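5-carboxyvanillate decarboxylase (Sphingomonas paucimobilis, PDB 4L6D) catalyses the decarboxylation of 5-carboxyvanillate to vanillate, using a manganese-binding site within an amidohydrolase-type fold. Local coordinates at the interface of chains A and B. Coordinates in Å, arbitrary orientation; residue numbers count along the deposited sequence, not the author numbering. Chains: chain A/B, 5-carboxyvanillate decarboxylase.

Contact 1: the interface of chains A and B. Residues chain A 194, 227, 273, 300-302; chain B 237-238, 241-242.
The guanidinium of B:Arg238 lies between two groups of chain A: the A:His227 ring stacks on one face, offset toward the rim and nearly parallel at 15°, and the backbone carbonyl of A:Ala194 stands above the opposite face. The overlap is a cation-pi contact, with NH2 of B:Arg238 3.4 Å from A:His227 CD2. The ring of B:Tyr241 is stacked in a similar way, one face against the side-chain amide of A:Gln301, with NE2 over the ring centre and the planes 12° apart; B:Met242 SD of its own helix, 236-249, lies at its edge. Both B:Arg238 and B:Tyr241 leave that helix with CG anti to the backbone N (chi1 -177° for each), which carries them across to loops and helix 226-230 of chain A, probably as part of the dimer interface. The polar links here run through water. B:Arg238 NH1 binds two waters, at 2.8 and 2.9 Å, the nearer in the guanidinium plane at its edge, and both also bind A:Gln301 OE1, so the amide oxygen is tied to the arginine while its plane rests on the tyrosine. The other also reaches the carbonyl of A:Gly273. A third water joins the B:Tyr241 hydroxyl to A:Tyr300 O, lying 2.6 Å from the phenol OH.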
ATOM      1  N   ALA A 194       7.090  -2.755 -10.846  1.00  6.66           N
ATOM      2  CA  ALA A 194       5.731  -2.233 -10.866  1.00  5.48           C
ATOM      3  C   ALA A 194       4.699  -3.113 -10.160  1.00  6.19           C
ATOM      4  O   ALA A 194       3.683  -2.600  -9.661  1.00  5.70           O
ATOM      5  CB  ALA A 194       5.306  -1.974 -12.310  1.00  6.95           C
ATOM      6  N   HIS A 227      -0.537   5.527 -11.088  1.00  3.70           N
ATOM      7  CA  HIS A 227      -0.987   4.228 -10.579  1.00  5.30           C
ATOM      8  C   HIS A 227      -2.105   4.388  -9.571  1.00  5.95           C
ATOM      9  O   HIS A 227      -2.073   3.825  -8.468  1.00  4.76           O
ATOM     10  CB  HIS A 227       0.229   3.453 -10.060  1.00  5.37           C
ATOM     11  CG  HIS A 227       1.394   3.617 -10.976  1.00  4.68           C
ATOM     12  ND1 HIS A 227       2.489   4.389 -10.654  1.00  5.15           N
ATOM     13  CD2 HIS A 227       1.557   3.251 -12.273  1.00  5.23           C
ATOM     14  CE1 HIS A 227       3.298   4.454 -11.700  1.00  5.24           C
ATOM     15  NE2 HIS A 227       2.756   3.767 -12.691  1.00  6.31           N
ATOM     16  N   GLY A 273      -1.298   2.376 -15.497  1.00  5.56           N
ATOM     17  CA  GLY A 273      -1.176   1.024 -14.973  1.00  4.80           C
ATOM     18  C   GLY A 273      -2.318   0.506 -14.124  1.00  3.94           C
ATOM     19  O   GLY A 273      -2.197  -0.567 -13.535  1.00  4.17           O
ATOM     20  N   TYR A 300       6.138   1.144 -21.379  1.00  6.84           N
ATOM     21  CA  TYR A 300       6.080  -0.005 -20.484  1.00  8.21           C
ATOM     22  C   TYR A 300       4.734  -0.730 -20.558  1.00 10.68           C
ATOM     23  O   TYR A 300       4.632  -1.905 -20.199  1.00 12.83           O
ATOM     24  CB  TYR A 300       6.414   0.438 -19.061  1.00  9.67           C
ATOM     25  CG  TYR A 300       7.813   1.033 -18.945  1.00  9.96           C
ATOM     26  CD1 TYR A 300       8.944   0.216 -18.964  1.00 11.56           C
ATOM     27  CD2 TYR A 300       8.005   2.409 -18.848  1.00 11.02           C
ATOM     28  CE1 TYR A 300      10.231   0.751 -18.876  1.00  9.98           C
ATOM     29  CE2 TYR A 300       9.290   2.955 -18.755  1.00 10.11           C
ATOM     30  CZ  TYR A 300      10.394   2.122 -18.766  1.00  9.56           C
ATOM     31  OH  TYR A 300      11.666   2.645 -18.673  1.00  9.60           O
ATOM     32  N   GLN A 301       3.705  -0.016 -21.014  1.00  7.53           N
ATOM     33  CA  GLN A 301       2.397  -0.597 -21.305  1.00  8.65           C
ATOM     34  C   GLN A 301       1.935  -0.126 -22.678  1.00  8.27           C
ATOM     35  O   GLN A 301       2.359   0.931 -23.148  1.00  7.47           O
ATOM     36  CB  GLN A 301       1.374  -0.202 -20.245  1.00 10.65           C
ATOM     37  CG  GLN A 301       1.739  -0.741 -18.883  1.00 12.29           C
ATOM     38  CD  GLN A 301       0.557  -0.865 -17.943  1.00 10.28           C
ATOM     39  OE1 GLN A 301       0.739  -0.916 -16.741  1.00  7.59           O
ATOM     40  NE2 GLN A 301      -0.648  -0.972 -18.493  1.00 10.38           N
ATOM     41  N   PRO A 302       1.065  -0.909 -23.330  1.00  8.09           N
ATOM     42  CA  PRO A 302       0.576  -0.552 -24.666  1.00  6.90           C
ATOM     43  C   PRO A 302      -0.548   0.481 -24.644  1.00  8.47           C
ATOM     44  O   PRO A 302      -1.322   0.558 -23.691  1.00  6.84           O
ATOM     45  CB  PRO A 302       0.024  -1.878 -25.185  1.00  7.78           C
ATOM     46  CG  PRO A 302      -0.427  -2.589 -23.974  1.00  8.09           C
ATOM     47  CD  PRO A 302       0.618  -2.256 -22.934  1.00  6.30           C
TER
ATOM     48  N   TRP B 237      -5.867  -5.101 -10.351  1.00  5.56           N
ATOM     49  CA  TRP B 237      -5.635  -5.024 -11.792  1.00  5.48           C
ATOM     50  C   TRP B 237      -4.132  -4.964 -12.102  1.00  5.62           C
ATOM     51  O   TRP B 237      -3.646  -5.641 -13.009  1.00  5.93           O
ATOM     52  CB  TRP B 237      -6.383  -3.828 -12.425  1.00  6.64           C
ATOM     53  CG  TRP B 237      -6.422  -3.922 -13.911  1.00  6.87           C
ATOM     54  CD1 TRP B 237      -7.400  -4.504 -14.672  1.00  8.80           C
ATOM     55  CD2 TRP B 237      -5.420  -3.465 -14.828  1.00  6.14           C
ATOM     56  NE1 TRP B 237      -7.072  -4.431 -16.004  1.00  7.62           N
ATOM     57  CE2 TRP B 237      -5.861  -3.797 -16.129  1.00  6.62           C
ATOM     58  CE3 TRP B 237      -4.196  -2.806 -14.679  1.00  6.86           C
ATOM     59  CZ2 TRP B 237      -5.124  -3.493 -17.265  1.00  7.95           C
ATOM     60  CZ3 TRP B 237      -3.466  -2.500 -15.817  1.00  6.83           C
ATOM     61  CH2 TRP B 237      -3.927  -2.851 -17.091  1.00  7.72           C
ATOM     62  N   ARG B 238      -3.402  -4.181 -11.315  1.00  6.67           N
ATOM     63  CA  ARG B 238      -1.969  -4.001 -11.515  1.00  5.65           C
ATOM     64  C   ARG B 238      -1.183  -5.256 -11.142  1.00  6.44           C
ATOM     65  O   ARG B 238      -0.206  -5.601 -11.801  1.00  6.34           O
ATOM     66  CB  ARG B 238      -1.492  -2.792 -10.711  1.00  7.19           C
ATOM     67  CG  ARG B 238      -0.020  -2.420 -10.863  1.00  5.74           C
ATOM     68  CD  ARG B 238       0.073  -0.921 -10.680  1.00  5.76           C
ATOM     69  NE  ARG B 238       1.413  -0.355 -10.523  1.00  7.94           N
ATOM     70  CZ  ARG B 238       2.218  -0.029 -11.524  1.00  7.12           C
ATOM     71  NH1 ARG B 238       1.857  -0.286 -12.778  1.00  6.40           N
ATOM     72  NH2 ARG B 238       3.396   0.542 -11.269  1.00  6.39           N
ATOM     73  N   TYR B 241      -1.732  -7.380 -14.105  1.00  6.31           N
ATOM     74  CA  TYR B 241      -1.093  -6.906 -15.327  1.00  6.62           C
ATOM     75  C   TYR B 241       0.404  -7.198 -15.316  1.00  6.79           C
ATOM     76  O   TYR B 241       0.968  -7.674 -16.302  1.00  7.60           O
ATOM     77  CB  TYR B 241      -1.339  -5.400 -15.600  1.00  7.55           C
ATOM     78  CG  TYR B 241      -0.695  -5.046 -16.917  1.00  6.98           C
ATOM     79  CD1 TYR B 241      -1.384  -5.222 -18.113  1.00  8.11           C
ATOM     80  CD2 TYR B 241       0.646  -4.637 -16.983  1.00  7.13           C
ATOM     81  CE1 TYR B 241      -0.769  -4.974 -19.340  1.00  7.63           C
ATOM     82  CE2 TYR B 241       1.260  -4.384 -18.198  1.00  7.52           C
ATOM     83  CZ  TYR B 241       0.550  -4.556 -19.371  1.00  8.80           C
ATOM     84  OH  TYR B 241       1.173  -4.320 -20.577  1.00 11.11           O
ATOM     85  N   MET B 242       1.039  -6.911 -14.188  1.00  6.60           N
ATOM     86  CA  MET B 242       2.492  -6.975 -14.096  1.00  6.78           C
ATOM     87  C   MET B 242       3.032  -8.370 -13.809  1.00  9.72           C
ATOM     88  O   MET B 242       4.247  -8.576 -13.796  1.00 10.16           O
ATOM     89  CB  MET B 242       2.986  -5.985 -13.036  1.00  7.06           C
ATOM     90  CG  MET B 242       2.963  -4.540 -13.523  1.00  8.76           C
ATOM     91  SD  MET B 242       3.971  -4.325 -14.994  1.00  8.08           S
ATOM     92  CE  MET B 242       3.571  -2.622 -15.468  1.00  9.33           C
TER
HETATM   93  O   HOH W   1       0.072  -2.075 -14.188  1.00  6.27           O
HETATM   94  O   HOH W   2       2.669   0.528 -15.367  1.00  9.29           O
HETATM   95  O   HOH W   3       3.766  -4.463 -20.847  1.00 15.09           O

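Contact 2: the interface of chains A and B. Residues chain A 153, 208, 212, 253; chain B 188-189.
A chain B loop carrying B:Asp188 and B:Tyr189 meets the C-terminal part of chain A helix 197-211, A:Ser212 just beyond it, and the loops that hold A:Asp153 and A:Pro253. The phenol of B:Tyr189 enters tip first, donating a hydrogen bond from OH to A:Asp153 OD2 at 2.7 Å. That oxygen receives the bond on its anti lone pair and lies in plane at the ring edge, while the carboxylate is turned 83° from the ring. A:Ser212 lies against one face near the rim, its CA above the ring and its CB 3.6 Å from B:Tyr189 CZ; the opposite face rests on CB of B:Asp188, and A:Pro253 CD touches CD1.

A:Asp153 is positioned by A:Arg208, which grips it side-on: NE meets OD1 at 2.9 Å, nearly straight (175° at H), approaching from above the carboxylate plane while OD1 stays in the guanidinium plane, and NH2 meets OD2 on its syn side. OD2 thus accepts from the arginine and from the other chain's tyrosine. The bend of A:Arg208 at chi3 (66°) turns its guanidinium toward the partner, where NH2 also forms a salt bridge with B:Asp188 OD2 at 3.1 Å, tilted from the guanidinium plane. A water connects NH1 to the same OD2. The arginine, between two carboxylates, probably offsets their like charges. The site ties the chain B loop to a helix end of chain A, presumably helping to hold the dimer together.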
ATOM      1  N   ASP A 153      10.275  14.196   3.017  1.00  6.47           N
ATOM      2  CA  ASP A 153      10.101  14.871   4.301  1.00  6.79           C
ATOM      3  C   ASP A 153      11.422  15.435   4.828  1.00  8.59           C
ATOM      4  O   ASP A 153      11.424  16.296   5.695  1.00  9.09           O
ATOM      5  CB  ASP A 153       9.506  13.922   5.348  1.00  5.87           C
ATOM      6  CG  ASP A 153      10.371  12.694   5.602  1.00  8.56           C
ATOM      7  OD1 ASP A 153      10.684  11.972   4.633  1.00  7.91           O
ATOM      8  OD2 ASP A 153      10.713  12.437   6.781  1.00  9.21           O
ATOM      9  N   ARG A 208       5.025  10.170   4.092  1.00  6.07           N
ATOM     10  CA  ARG A 208       6.008  10.868   4.916  1.00  5.17           C
ATOM     11  C   ARG A 208       5.937  12.369   4.651  1.00  6.33           C
ATOM     12  O   ARG A 208       6.006  13.174   5.578  1.00  6.36           O
ATOM     13  CB  ARG A 208       7.437  10.372   4.646  1.00  5.29           C
ATOM     14  CG  ARG A 208       7.704   8.932   5.075  1.00  9.01           C
ATOM     15  CD  ARG A 208       9.155   8.526   4.737  1.00  7.27           C
ATOM     16  NE  ARG A 208      10.101   9.308   5.534  1.00  5.86           N
ATOM     17  CZ  ARG A 208      10.649   8.896   6.671  1.00  9.10           C
ATOM     18  NH1 ARG A 208      10.415   7.671   7.128  1.00  8.86           N
ATOM     19  NH2 ARG A 208      11.451   9.703   7.349  1.00 10.60           N
ATOM     20  N   SER A 212       4.834  14.827   7.712  1.00  5.84           N
ATOM     21  CA  SER A 212       5.909  15.685   8.191  1.00  7.50           C
ATOM     22  C   SER A 212       5.517  17.158   8.200  1.00  8.96           C
ATOM     23  O   SER A 212       6.231  17.984   8.768  1.00  8.39           O
ATOM     24  CB  SER A 212       7.165  15.516   7.339  1.00  8.06           C
ATOM     25  OG  SER A 212       6.977  16.119   6.071  1.00  8.10           O
ATOM     26  N   PRO A 253       4.145  15.758  13.845  1.00  8.00           N
ATOM     27  CA  PRO A 253       3.882  17.160  14.172  1.00  8.57           C
ATOM     28  C   PRO A 253       2.414  17.509  13.981  1.00  7.56           C
ATOM     29  O   PRO A 253       1.704  16.854  13.211  1.00  9.23           O
ATOM     30  CB  PRO A 253       4.751  17.920  13.167  1.00  8.40           C
ATOM     31  CG  PRO A 253       4.867  17.003  11.998  1.00  8.61           C
ATOM     32  CD  PRO A 253       4.894  15.599  12.587  1.00  7.65           C
TER
ATOM     33  N   ASP B 188       9.324   7.218  11.929  1.00  8.14           N
ATOM     34  CA  ASP B 188       8.930   8.615  12.125  1.00  8.28           C
ATOM     35  C   ASP B 188       7.424   8.830  12.053  1.00  7.89           C
ATOM     36  O   ASP B 188       6.716   8.068  11.406  1.00  8.07           O
ATOM     37  CB  ASP B 188       9.617   9.503  11.088  1.00  8.48           C
ATOM     38  CG  ASP B 188      11.110   9.563  11.287  1.00 14.51           C
ATOM     39  OD1 ASP B 188      11.536   9.983  12.383  1.00 17.48           O
ATOM     40  OD2 ASP B 188      11.860   9.175  10.364  1.00 13.05           O
ATOM     41  N   TYR B 189       6.953   9.884  12.720  1.00  9.16           N
ATOM     42  CA  TYR B 189       5.564  10.345  12.609  1.00  9.68           C
ATOM     43  C   TYR B 189       4.533   9.277  12.974  1.00  9.66           C
ATOM     44  O   TYR B 189       3.414   9.294  12.468  1.00  8.48           O
ATOM     45  CB  TYR B 189       5.276  10.905  11.199  1.00 10.35           C
ATOM     46  CG  TYR B 189       6.437  11.655  10.578  1.00  7.96           C
ATOM     47  CD1 TYR B 189       7.017  12.743  11.225  1.00  8.43           C
ATOM     48  CD2 TYR B 189       6.954  11.280   9.344  1.00  9.58           C
ATOM     49  CE1 TYR B 189       8.092  13.426  10.662  1.00  8.79           C
ATOM     50  CE2 TYR B 189       8.022  11.955   8.777  1.00  8.78           C
ATOM     51  CZ  TYR B 189       8.591  13.023   9.437  1.00  8.68           C
ATOM     52  OH  TYR B 189       9.657  13.701   8.880  1.00  9.37           O
TER
HETATM   53  O   HOH W   4      11.670   6.472   9.462  1.00 10.09           O

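Contact 3: the interface of chains A and B. Residues chain A 151, 181-182, 208; chain B 182, 184-185, 188.
Apolar contact across this patch centres on A:Ile182, A:Gln181 and B:Ala185. The CG2 methyl of A:Ile182 lies 3.7 Å from B:Ala185 CB and also approaches B:Ile182, its counterpart in the other chain; the CG2 of each isoleucine lies against the CB and carbonyl oxygen of the other. In A:Ile182, CG1 takes the place between N and the carbonyl carbon (chi1 56°), a rotation that presents CG2 to chain B. The aliphatic stem of A:Gln181 appears to run across B:Arg184 at about a right angle, with CG 3.7 Å from B:Arg184 CD, but the B:Arg184 side chain is poorly ordered, so this crossing, the CD contact and the place of its guanidinium over A:Gln181 CA are all uncertain.

Direct polar bonding comes from A:Arg208, whose NH1 makes a weak, bent hydrogen bond of 2.9 Å to the carbonyl O of B:Ala185, beside the salt bridge from its NH2 to B:Asp188.

Water supplies further polar links. The molecule already joining A:Arg208 to B:Asp188 also binds the carbonyl of B:Arg184 and is itself bonded to a second. The second bridges A:Gln181 OE1, at 2.7 Å, and the same B:Arg184 carbonyl, which therefore receives two waters. Further along, a third water connects A:Gln181 O, at 2.8 Å, with the backbone N of B:Arg184. Through these waters and methyl contacts the site seats the 3-10 helix 183-186 of chain B on chain A, probably contributing to the dimer interface.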
ATOM      1  N   TYR A 151      13.689  10.265   1.860  1.00  5.89           N
ATOM      2  CA  TYR A 151      12.376  10.654   1.372  1.00  5.56           C
ATOM      3  C   TYR A 151      12.177  12.164   1.495  1.00  5.58           C
ATOM      4  O   TYR A 151      12.991  12.852   2.120  1.00  6.58           O
ATOM      5  CB  TYR A 151      11.295   9.856   2.106  1.00  6.59           C
ATOM      6  CG  TYR A 151      11.409   8.386   1.786  1.00  6.75           C
ATOM      7  CD1 TYR A 151      11.085   7.916   0.519  1.00  7.23           C
ATOM      8  CD2 TYR A 151      11.861   7.472   2.729  1.00  8.01           C
ATOM      9  CE1 TYR A 151      11.210   6.570   0.193  1.00  6.44           C
ATOM     10  CE2 TYR A 151      11.990   6.114   2.413  1.00  8.77           C
ATOM     11  CZ  TYR A 151      11.654   5.673   1.148  1.00  7.78           C
ATOM     12  OH  TYR A 151      11.779   4.330   0.832  1.00  7.33           O
ATOM     13  N   GLN A 181      16.110   1.578   2.605  1.00  7.05           N
ATOM     14  CA  GLN A 181      15.393   1.484   3.866  1.00  9.36           C
ATOM     15  C   GLN A 181      14.440   0.301   3.870  1.00 11.06           C
ATOM     16  O   GLN A 181      14.139  -0.254   4.930  1.00  9.17           O
ATOM     17  CB  GLN A 181      14.610   2.768   4.125  1.00 11.64           C
ATOM     18  CG  GLN A 181      15.502   4.004   4.213  1.00  9.42           C
ATOM     19  CD  GLN A 181      14.816   5.158   4.916  1.00 11.80           C
ATOM     20  OE1 GLN A 181      14.108   4.961   5.907  1.00 12.91           O
ATOM     21  NE2 GLN A 181      15.033   6.369   4.423  1.00  9.93           N
ATOM     22  N   ILE A 182      13.955  -0.081   2.689  1.00  8.04           N
ATOM     23  CA  ILE A 182      12.903  -1.094   2.605  1.00  9.05           C
ATOM     24  C   ILE A 182      13.171  -2.215   1.593  1.00  8.63           C
ATOM     25  O   ILE A 182      12.375  -3.150   1.489  1.00  8.75           O
ATOM     26  CB  ILE A 182      11.520  -0.463   2.292  1.00  6.23           C
ATOM     27  CG1 ILE A 182      11.584   0.372   1.003  1.00  6.65           C
ATOM     28  CG2 ILE A 182      11.061   0.397   3.456  1.00  6.46           C
ATOM     29  CD1 ILE A 182      10.212   0.703   0.404  1.00  7.46           C
ATOM     30  N   ARG A 208       5.025  10.170   4.092  1.00  6.07           N
ATOM     31  CA  ARG A 208       6.008  10.868   4.916  1.00  5.17           C
ATOM     32  C   ARG A 208       5.937  12.369   4.651  1.00  6.33           C
ATOM     33  O   ARG A 208       6.006  13.174   5.578  1.00  6.36           O
ATOM     34  CB  ARG A 208       7.437  10.372   4.646  1.00  5.29           C
ATOM     35  CG  ARG A 208       7.704   8.932   5.075  1.00  9.01           C
ATOM     36  CD  ARG A 208       9.155   8.526   4.737  1.00  7.27           C
ATOM     37  NE  ARG A 208      10.101   9.308   5.534  1.00  5.86           N
ATOM     38  CZ  ARG A 208      10.649   8.896   6.671  1.00  9.10           C
ATOM     39  NH1 ARG A 208      10.415   7.671   7.128  1.00  8.86           N
ATOM     40  NH2 ARG A 208      11.451   9.703   7.349  1.00 10.60           N
TER
ATOM     41  N   ILE B 182      11.918  -3.927   6.602  1.00  8.81           N
ATOM     42  CA  ILE B 182      11.372  -2.664   6.100  1.00  7.91           C
ATOM     43  C   ILE B 182      11.219  -1.573   7.154  1.00  8.18           C
ATOM     44  O   ILE B 182      10.800  -0.461   6.831  1.00  7.90           O
ATOM     45  CB  ILE B 182       9.989  -2.865   5.420  1.00  6.88           C
ATOM     46  CG1 ILE B 182       8.993  -3.507   6.392  1.00  7.55           C
ATOM     47  CG2 ILE B 182      10.122  -3.723   4.160  1.00  7.36           C
ATOM     48  CD1 ILE B 182       7.541  -3.416   5.934  1.00  8.31           C
ATOM     49  N   ARG B 184      13.022   0.549   8.782  1.00  8.51           N
ATOM     50  CA  ARG B 184      13.774   1.797   8.823  1.00  8.56           C
ATOM     51  C   ARG B 184      12.937   2.994   8.354  1.00  8.31           C
ATOM     52  O   ARG B 184      13.101   4.105   8.861  1.00  9.31           O
ATOM     53  CB  ARG B 184      15.079   1.699   8.019  1.00 10.26           C
ATOM     54  CG  ARG B 184      16.065   2.813   8.365  1.00 19.71           C
ATOM     55  CD  ARG B 184      17.151   2.993   7.318  1.00 31.64           C
ATOM     56  NE  ARG B 184      17.738   1.726   6.897  1.00 35.88           N
ATOM     57  CZ  ARG B 184      18.662   1.618   5.945  1.00 35.69           C
ATOM     58  NH1 ARG B 184      19.142   0.426   5.617  1.00 34.30           N
ATOM     59  NH2 ARG B 184      19.104   2.704   5.323  1.00 36.22           N
ATOM     60  N   ALA B 185      12.024   2.759   7.416  1.00  7.90           N
ATOM     61  CA  ALA B 185      11.229   3.840   6.832  1.00  9.83           C
ATOM     62  C   ALA B 185       9.990   4.179   7.657  1.00  9.20           C
ATOM     63  O   ALA B 185       9.197   5.047   7.273  1.00  7.49           O
ATOM     64  CB  ALA B 185      10.826   3.486   5.405  1.00  9.33           C
ATOM     65  N   ASP B 188       9.324   7.218  11.929  1.00  8.14           N
ATOM     66  CA  ASP B 188       8.930   8.615  12.125  1.00  8.28           C
ATOM     67  C   ASP B 188       7.424   8.830  12.053  1.00  7.89           C
ATOM     68  O   ASP B 188       6.716   8.068  11.406  1.00  8.07           O
ATOM     69  CB  ASP B 188       9.617   9.503  11.088  1.00  8.48           C
ATOM     70  CG  ASP B 188      11.110   9.563  11.287  1.00 14.51           C
ATOM     71  OD1 ASP B 188      11.536   9.983  12.383  1.00 17.48           O
ATOM     72  OD2 ASP B 188      11.860   9.175  10.364  1.00 13.05           O
TER
HETATM   73  O   HOH W   5      11.670   6.472   9.462  1.00 10.09           O
HETATM   74  O   HOH W   6      14.657  -1.678   7.277  1.00 10.21           O
HETATM   75  O   HOH W   7      14.173   6.752   7.910  1.00 19.55           O

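Contacts 2 and 3 are neighbours, their C-alpha centres about 11 Å apart, and they share A:Arg208, B:Asp188 and the water between them. One arginine of helix 197-211 thus serves both, joining the chain B segment that runs from the 3-10 helix 183-186 into the following loop. Contact 1 lies about 30 Å from contact 2 and about 25 Å from contact 3, and draws instead on helix 236-249 of chain B. As the interface is two-fold symmetric, each contact recurs with the chains exchanged. Such widely separated patches should resist rocking of one subunit against the other, if the deposited dimer is the working form.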